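Local coordinates for Rab5 protein, putative (Plasmodium falciparum, PDB 3CLV) that probably belongs to the Rab branch of the Ras-like small G proteins and holds guanosine-5'-diphosphate in a P-loop-type nucleotide-binding fold, at residues Ile93-Ile97 with Phe195-Ala199; Tyr8-Gly14 with Ala117-Val123. Residue numbers count along the deposited sequence, not the author numbering.

Interaction 1: Ile93-Ile97 with Phe195-Ala199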
ATOM      1  N   ILE A  93       1.331  -6.107  18.338  1.00 29.74           N
ATOM      2  CA  ILE A  93       1.530  -5.219  17.196  1.00 26.85           C
ATOM      3  C   ILE A  93       2.226  -5.910  16.029  1.00 25.32           C
ATOM      4  O   ILE A  93       3.378  -6.349  16.139  1.00 23.48           O
ATOM      5  CB  ILE A  93       2.251  -3.922  17.626  1.00 27.16           C
ATOM      6  CG1 ILE A  93       1.322  -3.135  18.558  1.00 27.97           C
ATOM      7  CG2 ILE A  93       2.666  -3.077  16.404  1.00 25.90           C
ATOM      8  CD1 ILE A  93       2.036  -2.426  19.662  1.00 28.57           C
ATOM      9  N   LYS A  94       1.495  -6.012  14.922  1.00 23.04           N
ATOM     10  CA  LYS A  94       1.980  -6.684  13.722  1.00 21.85           C
ATOM     11  C   LYS A  94       2.426  -5.671  12.670  1.00 20.23           C
ATOM     12  O   LYS A  94       1.665  -4.785  12.281  1.00 19.87           O
ATOM     13  CB  LYS A  94       0.892  -7.590  13.170  1.00 22.01           C
ATOM     14  CG  LYS A  94       1.244  -8.276  11.867  1.00 23.91           C
ATOM     15  CD  LYS A  94       0.155  -9.275  11.545  1.00 26.11           C
ATOM     16  CE  LYS A  94       0.280  -9.795  10.138  1.00 29.69           C
ATOM     17  NZ  LYS A  94      -0.678 -10.932   9.954  1.00 31.84           N
ATOM     18  N   PHE A  95       3.681  -5.794  12.243  1.00 18.68           N
ATOM     19  CA  PHE A  95       4.259  -4.918  11.227  1.00 18.23           C
ATOM     20  C   PHE A  95       4.167  -5.565   9.857  1.00 18.09           C
ATOM     21  O   PHE A  95       4.488  -6.743   9.726  1.00 18.08           O
ATOM     22  CB  PHE A  95       5.731  -4.616  11.560  1.00 18.00           C
ATOM     23  CG  PHE A  95       5.904  -3.817  12.819  1.00 18.30           C
ATOM     24  CD1 PHE A  95       5.858  -2.420  12.785  1.00 18.37           C
ATOM     25  CD2 PHE A  95       6.097  -4.458  14.045  1.00 18.62           C
ATOM     26  CE1 PHE A  95       6.010  -1.664  13.952  1.00 18.91           C
ATOM     27  CE2 PHE A  95       6.245  -3.718  15.227  1.00 19.67           C
ATOM     28  CZ  PHE A  95       6.207  -2.307  15.181  1.00 18.48           C
ATOM     29  N   ASP A  96       3.703  -4.807   8.858  1.00 17.11           N
ATOM     30  CA  ASP A  96       3.761  -5.237   7.472  0.50 17.06           C
ATOM     31  C   ASP A  96       4.876  -4.418   6.815  1.00 16.74           C
ATOM     32  O   ASP A  96       4.663  -3.259   6.459  1.00 17.38           O
ATOM     33  CB  ASP A  96       2.393  -5.022   6.801  0.50 16.77           C
ATOM     34  CG  ASP A  96       2.428  -5.196   5.280  0.50 17.48           C
ATOM     35  OD1 ASP A  96       3.358  -5.832   4.732  0.50 15.92           O
ATOM     36  OD2 ASP A  96       1.497  -4.685   4.622  0.50 19.10           O
ATOM     37  N   ILE A  97       6.056  -5.020   6.680  1.00 16.29           N
ATOM     38  CA  ILE A  97       7.257  -4.301   6.236  1.00 15.85           C
ATOM     39  C   ILE A  97       7.457  -4.363   4.737  1.00 15.10           C
ATOM     40  O   ILE A  97       7.570  -5.447   4.161  1.00 14.61           O
ATOM     41  CB  ILE A  97       8.512  -4.842   6.944  1.00 16.42           C
ATOM     42  CG1 ILE A  97       8.272  -4.846   8.462  1.00 18.24           C
ATOM     43  CG2 ILE A  97       9.729  -3.980   6.615  1.00 17.23           C
ATOM     44  CD1 ILE A  97       9.088  -5.913   9.216  1.00 20.41           C
ATOM     45  N   PHE A 195      11.888  -2.466  16.202  1.00 16.32           N
ATOM     46  CA  PHE A 195      10.471  -2.708  16.168  1.00 16.92           C
ATOM     47  C   PHE A 195       9.860  -2.615  17.556  1.00 17.59           C
ATOM     48  O   PHE A 195       8.688  -2.281  17.678  1.00 16.68           O
ATOM     49  CB  PHE A 195      10.210  -4.047  15.478  1.00 17.07           C
ATOM     50  CG  PHE A 195      10.585  -4.017  14.021  1.00 16.64           C
ATOM     51  CD1 PHE A 195       9.672  -3.569  13.071  1.00 16.50           C
ATOM     52  CD2 PHE A 195      11.877  -4.357  13.614  1.00 17.25           C
ATOM     53  CE1 PHE A 195      10.015  -3.512  11.737  1.00 17.68           C
ATOM     54  CE2 PHE A 195      12.247  -4.295  12.288  1.00 18.06           C
ATOM     55  CZ  PHE A 195      11.315  -3.867  11.336  1.00 17.99           C
ATOM     56  N   TYR A 196      10.672  -2.838  18.594  1.00 18.14           N
ATOM     57  CA  TYR A 196      10.202  -2.638  19.978  1.00 19.36           C
ATOM     58  C   TYR A 196       9.853  -1.171  20.183  1.00 19.31           C
ATOM     59  O   TYR A 196       8.780  -0.852  20.717  1.00 19.13           O
ATOM     60  CB  TYR A 196      11.255  -3.059  21.020  1.00 20.84           C
ATOM     61  CG  TYR A 196      11.554  -4.554  21.072  1.00 23.04           C
ATOM     62  CD1 TYR A 196      10.732  -5.482  20.440  1.00 24.61           C
ATOM     63  CD2 TYR A 196      12.652  -5.034  21.787  1.00 25.18           C
ATOM     64  CE1 TYR A 196      11.016  -6.851  20.485  1.00 25.57           C
ATOM     65  CE2 TYR A 196      12.942  -6.391  21.837  1.00 26.20           C
ATOM     66  CZ  TYR A 196      12.121  -7.289  21.184  1.00 24.55           C
ATOM     67  OH  TYR A 196      12.402  -8.640  21.249  1.00 26.88           O
ATOM     68  N   MET A 197      10.763  -0.299  19.749  1.00 18.89           N
ATOM     69  CA  MET A 197      10.614   1.150  19.847  1.00 19.99           C
ATOM     70  C   MET A 197       9.403   1.648  19.057  1.00 19.47           C
ATOM     71  O   MET A 197       8.598   2.452  19.568  1.00 19.41           O
ATOM     72  CB  MET A 197      11.894   1.853  19.379  1.00 19.52           C
ATOM     73  CG  MET A 197      13.109   1.695  20.343  1.00 20.70           C
ATOM     74  SD  MET A 197      14.576   2.601  19.780  1.00 22.22           S
ATOM     75  CE  MET A 197      14.123   4.276  20.158  1.00 23.58           C
ATOM     76  N   LEU A 198       9.271   1.162  17.816  1.00 18.74           N
ATOM     77  CA  LEU A 198       8.110   1.476  16.980  1.00 18.21           C
ATOM     78  C   LEU A 198       6.805   1.025  17.609  1.00 18.36           C
ATOM     79  O   LEU A 198       5.839   1.783  17.640  1.00 18.35           O
ATOM     80  CB  LEU A 198       8.242   0.842  15.590  1.00 17.75           C
ATOM     81  CG  LEU A 198       9.256   1.481  14.635  1.00 17.05           C
ATOM     82  CD1 LEU A 198       9.325   0.690  13.316  1.00 13.82           C
ATOM     83  CD2 LEU A 198       8.884   2.950  14.379  1.00 12.29           C
ATOM     84  N   ALA A 199       6.767  -0.222  18.076  1.00 18.54           N
ATOM     85  CA  ALA A 199       5.574  -0.770  18.706  1.00 18.85           C
ATOM     86  C   ALA A 199       5.175   0.027  19.965  1.00 19.48           C
ATOM     87  O   ALA A 199       3.982   0.332  20.163  1.00 18.42           O
ATOM     88  CB  ALA A 199       5.757  -2.267  19.010  1.00 18.67           C
TER

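Interaction 2: Tyr8-Gly14 with Ala117-Val123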
ATOM      1  N   TYR A   8       0.297  -2.838  10.705  1.00 18.66           N
ATOM      2  CA  TYR A   8       0.771  -1.489  10.493  1.00 17.35           C
ATOM      3  C   TYR A   8       1.787  -1.481   9.363  1.00 16.39           C
ATOM      4  O   TYR A   8       2.915  -1.987   9.517  1.00 15.96           O
ATOM      5  CB  TYR A   8       1.348  -0.928  11.795  1.00 17.49           C
ATOM      6  CG  TYR A   8       0.318  -0.899  12.910  1.00 18.42           C
ATOM      7  CD1 TYR A   8      -0.528   0.185  13.058  1.00 17.95           C
ATOM      8  CD2 TYR A   8       0.184  -1.969  13.804  1.00 16.89           C
ATOM      9  CE1 TYR A   8      -1.485   0.226  14.054  1.00 20.85           C
ATOM     10  CE2 TYR A   8      -0.791  -1.945  14.813  1.00 18.47           C
ATOM     11  CZ  TYR A   8      -1.613  -0.834  14.926  1.00 19.12           C
ATOM     12  OH  TYR A   8      -2.583  -0.760  15.902  1.00 20.15           O
ATOM     13  N   LYS A   9       1.371  -0.924   8.221  1.00 14.55           N
ATOM     14  CA  LYS A   9       2.289  -0.764   7.087  1.00 13.21           C
ATOM     15  C   LYS A   9       3.521   0.022   7.512  1.00 13.05           C
ATOM     16  O   LYS A   9       3.412   1.088   8.133  1.00 13.18           O
ATOM     17  CB  LYS A   9       1.609  -0.108   5.880  1.00 13.31           C
ATOM     18  CG  LYS A   9       2.534   0.078   4.659  1.00 11.50           C
ATOM     19  CD  LYS A   9       1.741   0.666   3.481  1.00 12.75           C
ATOM     20  CE  LYS A   9       2.611   0.820   2.240  1.00 14.02           C
ATOM     21  NZ  LYS A   9       1.801   1.406   1.106  1.00 13.11           N
ATOM     22  N   THR A  10       4.694  -0.529   7.193  1.00 12.69           N
ATOM     23  CA  THR A  10       5.965   0.051   7.603  1.00 13.29           C
ATOM     24  C   THR A  10       6.892   0.070   6.406  1.00 13.17           C
ATOM     25  O   THR A  10       7.252  -0.991   5.869  1.00 13.55           O
ATOM     26  CB  THR A  10       6.562  -0.760   8.769  1.00 13.07           C
ATOM     27  OG1 THR A  10       5.658  -0.711   9.872  1.00 15.61           O
ATOM     28  CG2 THR A  10       7.926  -0.235   9.181  1.00 11.86           C
ATOM     29  N   VAL A  11       7.251   1.277   5.958  1.00 14.02           N
ATOM     30  CA  VAL A  11       8.194   1.415   4.854  1.00 14.35           C
ATOM     31  C   VAL A  11       9.627   1.331   5.381  1.00 14.82           C
ATOM     32  O   VAL A  11      10.027   2.053   6.315  1.00 14.88           O
ATOM     33  CB  VAL A  11       7.970   2.674   3.959  1.00 14.96           C
ATOM     34  CG1 VAL A  11       8.013   3.992   4.769  1.00 13.98           C
ATOM     35  CG2 VAL A  11       9.004   2.734   2.808  1.00 14.62           C
ATOM     36  N   LEU A  12      10.389   0.425   4.783  1.00 14.91           N
ATOM     37  CA  LEU A  12      11.796   0.301   5.100  1.00 15.29           C
ATOM     38  C   LEU A  12      12.580   0.905   3.948  1.00 16.00           C
ATOM     39  O   LEU A  12      12.589   0.377   2.830  1.00 15.39           O
ATOM     40  CB  LEU A  12      12.156  -1.173   5.360  1.00 15.34           C
ATOM     41  CG  LEU A  12      13.629  -1.536   5.558  1.00 15.39           C
ATOM     42  CD1 LEU A  12      14.267  -0.782   6.705  1.00 13.66           C
ATOM     43  CD2 LEU A  12      13.717  -3.042   5.804  1.00 15.33           C
ATOM     44  N   LEU A  13      13.219   2.038   4.231  1.00 16.57           N
ATOM     45  CA  LEU A  13      13.750   2.930   3.228  1.00 17.15           C
ATOM     46  C   LEU A  13      15.214   3.244   3.520  1.00 16.54           C
ATOM     47  O   LEU A  13      15.606   3.355   4.675  1.00 15.31           O
ATOM     48  CB  LEU A  13      12.922   4.228   3.246  1.00 17.88           C
ATOM     49  CG  LEU A  13      13.340   5.450   2.447  1.00 19.49           C
ATOM     50  CD1 LEU A  13      13.125   5.219   0.951  1.00 24.23           C
ATOM     51  CD2 LEU A  13      12.513   6.650   2.908  1.00 20.12           C
ATOM     52  N   GLY A  14      16.010   3.413   2.468  1.00 16.01           N
ATOM     53  CA  GLY A  14      17.424   3.797   2.609  1.00 17.15           C
ATOM     54  C   GLY A  14      18.137   3.537   1.300  1.00 17.23           C
ATOM     55  O   GLY A  14      17.616   2.809   0.445  1.00 16.85           O
ATOM     56  N   ALA A 117       1.295   4.239   5.138  1.00 15.01           N
ATOM     57  CA  ALA A 117       2.237   3.661   6.103  1.00 14.90           C
ATOM     58  C   ALA A 117       2.072   4.338   7.457  1.00 15.19           C
ATOM     59  O   ALA A 117       1.891   5.562   7.532  1.00 15.10           O
ATOM     60  CB  ALA A 117       3.679   3.789   5.616  1.00 15.22           C
ATOM     61  N   THR A 118       2.108   3.535   8.515  1.00 14.90           N
ATOM     62  CA  THR A 118       2.093   4.027   9.901  1.00 15.52           C
ATOM     63  C   THR A 118       3.503   4.414  10.301  1.00 15.50           C
ATOM     64  O   THR A 118       3.718   5.440  10.940  1.00 15.78           O
ATOM     65  CB  THR A 118       1.578   2.930  10.876  1.00 15.78           C
ATOM     66  OG1 THR A 118       0.238   2.592  10.525  1.00 15.72           O
ATOM     67  CG2 THR A 118       1.630   3.395  12.349  1.00 14.47           C
ATOM     68  N   CYS A 119       4.467   3.589   9.901  1.00 14.95           N
ATOM     69  CA  CYS A 119       5.855   3.776  10.301  1.00 14.19           C
ATOM     70  C   CYS A 119       6.776   3.884   9.108  1.00 13.49           C
ATOM     71  O   CYS A 119       6.523   3.301   8.059  1.00 13.69           O
ATOM     72  CB  CYS A 119       6.335   2.591  11.144  1.00 14.49           C
ATOM     73  SG  CYS A 119       5.364   2.284  12.609  1.00 15.66           S
ATOM     74  N   ALA A 120       7.861   4.620   9.283  1.00 13.02           N
ATOM     75  CA  ALA A 120       8.924   4.652   8.302  1.00 13.18           C
ATOM     76  C   ALA A 120      10.232   4.396   9.021  1.00 13.31           C
ATOM     77  O   ALA A 120      10.570   5.085  10.009  1.00 13.39           O
ATOM     78  CB  ALA A 120       8.952   5.992   7.557  1.00 13.33           C
ATOM     79  N   ILE A 121      10.947   3.382   8.545  1.00 13.53           N
ATOM     80  CA  ILE A 121      12.284   3.062   9.017  1.00 13.33           C
ATOM     81  C   ILE A 121      13.286   3.565   7.987  1.00 13.91           C
ATOM     82  O   ILE A 121      13.371   3.028   6.866  1.00 14.00           O
ATOM     83  CB  ILE A 121      12.486   1.529   9.219  1.00 12.59           C
ATOM     84  CG1 ILE A 121      11.430   0.941  10.154  1.00 13.60           C
ATOM     85  CG2 ILE A 121      13.905   1.216   9.757  1.00 12.57           C
ATOM     86  CD1 ILE A 121      11.438  -0.625  10.158  1.00 13.38           C
ATOM     87  N   VAL A 122      14.038   4.602   8.357  1.00 14.10           N
ATOM     88  CA  VAL A 122      14.993   5.218   7.429  1.00 14.57           C
ATOM     89  C   VAL A 122      16.408   4.846   7.865  1.00 14.87           C
ATOM     90  O   VAL A 122      16.875   5.269   8.935  1.00 15.88           O
ATOM     91  CB  VAL A 122      14.839   6.763   7.327  1.00 14.56           C
ATOM     92  CG1 VAL A 122      15.715   7.293   6.188  1.00 14.70           C
ATOM     93  CG2 VAL A 122      13.387   7.150   7.071  1.00 13.41           C
ATOM     94  N   VAL A 123      17.070   4.040   7.043  1.00 14.77           N
ATOM     95  CA  VAL A 123      18.327   3.399   7.419  1.00 14.88           C
ATOM     96  C   VAL A 123      19.495   4.075   6.694  1.00 15.33           C
ATOM     97  O   VAL A 123      19.387   4.427   5.537  1.00 15.54           O
ATOM     98  CB  VAL A 123      18.302   1.871   7.037  1.00 14.37           C
ATOM     99  CG1 VAL A 123      19.581   1.159   7.495  1.00 14.35           C
ATOM    100  CG2 VAL A 123      17.064   1.207   7.608  1.00 14.70           C
TER
HETATM  101  O   HOH W   1      -0.640   1.382   8.187  1.00 16.47           O

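Interaction 1: Ile93-Ile97 with Phe195-Ala199
Strand 93-97 runs beneath one turn of the C-terminal helix, residues 195-199, with the two short axes 9.8 Å apart at closest approach and their N-to-C directions 115° apart. The spacing is uneven along the strand: the CA atoms of I93 and A199 are 6.2 Å apart, those of F95 and F195 8.2 Å. The helix therefore comes down closest where small A199 meets the strand and stands off where two phenylalanines have to fit between the backbones.

Strand alternation sends I93, F95 and I97 to the helix and K94 and D96 to the opposite face, where D96 forms a salt bridge with R115 of the second subunit. F95 is the centre of the contact. F195 turns its ring edge to one face of F95 in a T-shaped pair, centroids 5.2 Å apart and planes at 72°. L198 CB lies 3.7 Å from F95 CE1, while at the edge of the same ring F95 CZ is 3.6 Å from A199 N. That amide is already bonded within the helix, to F195 O at 2.8 Å, so the ring meets a satisfied backbone. I93 CD1 packs 3.8 Å from A199 CB, and I97 CD1 sits 3.6 Å from F195 CE1. V49 of the neighbouring strand 43-50 touches both phenylalanines, and L198 continues onto C119 and I121.

Helix and sheet are thus held together here, as on the helix-covered faces of a Ras-like alpha/beta domain, mainly by buried aromatic and aliphatic side chains that also lie against helix backbone atoms, with no hydrogen bond between the two segments.

Interaction 2: Tyr8-Gly14 with Ala117-Val123
These are two neighbouring parallel strands at the heart of the Ras-like (P-loop NTPase) sheet, 8-13 and 119-123, with axes 4.6 Å apart and 17° from parallel. The bonding is carried by the odd residues of 8-14. K9 O takes two amides, T118 N at 2.8 Å and C119 N at 3.2 Å. After that the pattern is regular: V11 N to C119 O (3.0 Å), I121 N to V11 O (2.8 Å), L13 N to I121 O (2.8 Å) and V123 N to L13 O (2.9 Å). The backbones of Y8, T10 and L12 bond the other way, to strand 92-99.

The polar side chains are also served. K9 NZ reaches the carbonyls of R115 and L112, Y8 OH bonds to K5 N, and T10 OG1 donates to Y8 O at 3.0 Å. A water accepts from K9 N at 3.1 Å and lies 2.8 Å from T118 OG1. V11, L13, A120 and V122 share a face of the sheet, and the last three touch helix 129-145.

G14 opens the probable P-loop beside GDP, and a CB there would come 2.6 Å from V123 O.

In the fold
From the N terminus, strand 8-13 comes first, and interaction 2 closes when the chain returns alongside it at 117-123. Before that, the chain has laid down 93-97 on the other flank of 8-13; its partner, 195-199, arrives only in the last helix. The segments therefore alternate and the two closures cross. Interaction 1 fastens the C-terminal helix 191-206 over the sheet, while interaction 2 joins two central strands of it. They meet directly: D96 O lies 2.8 Å from T10 N and K94 O 2.9 Å from Y8 N, both probable hydrogen bonds, and F195 CZ touches I121 CD1 at 3.5 Å, so the helix spans strands 92-99 and 119-125.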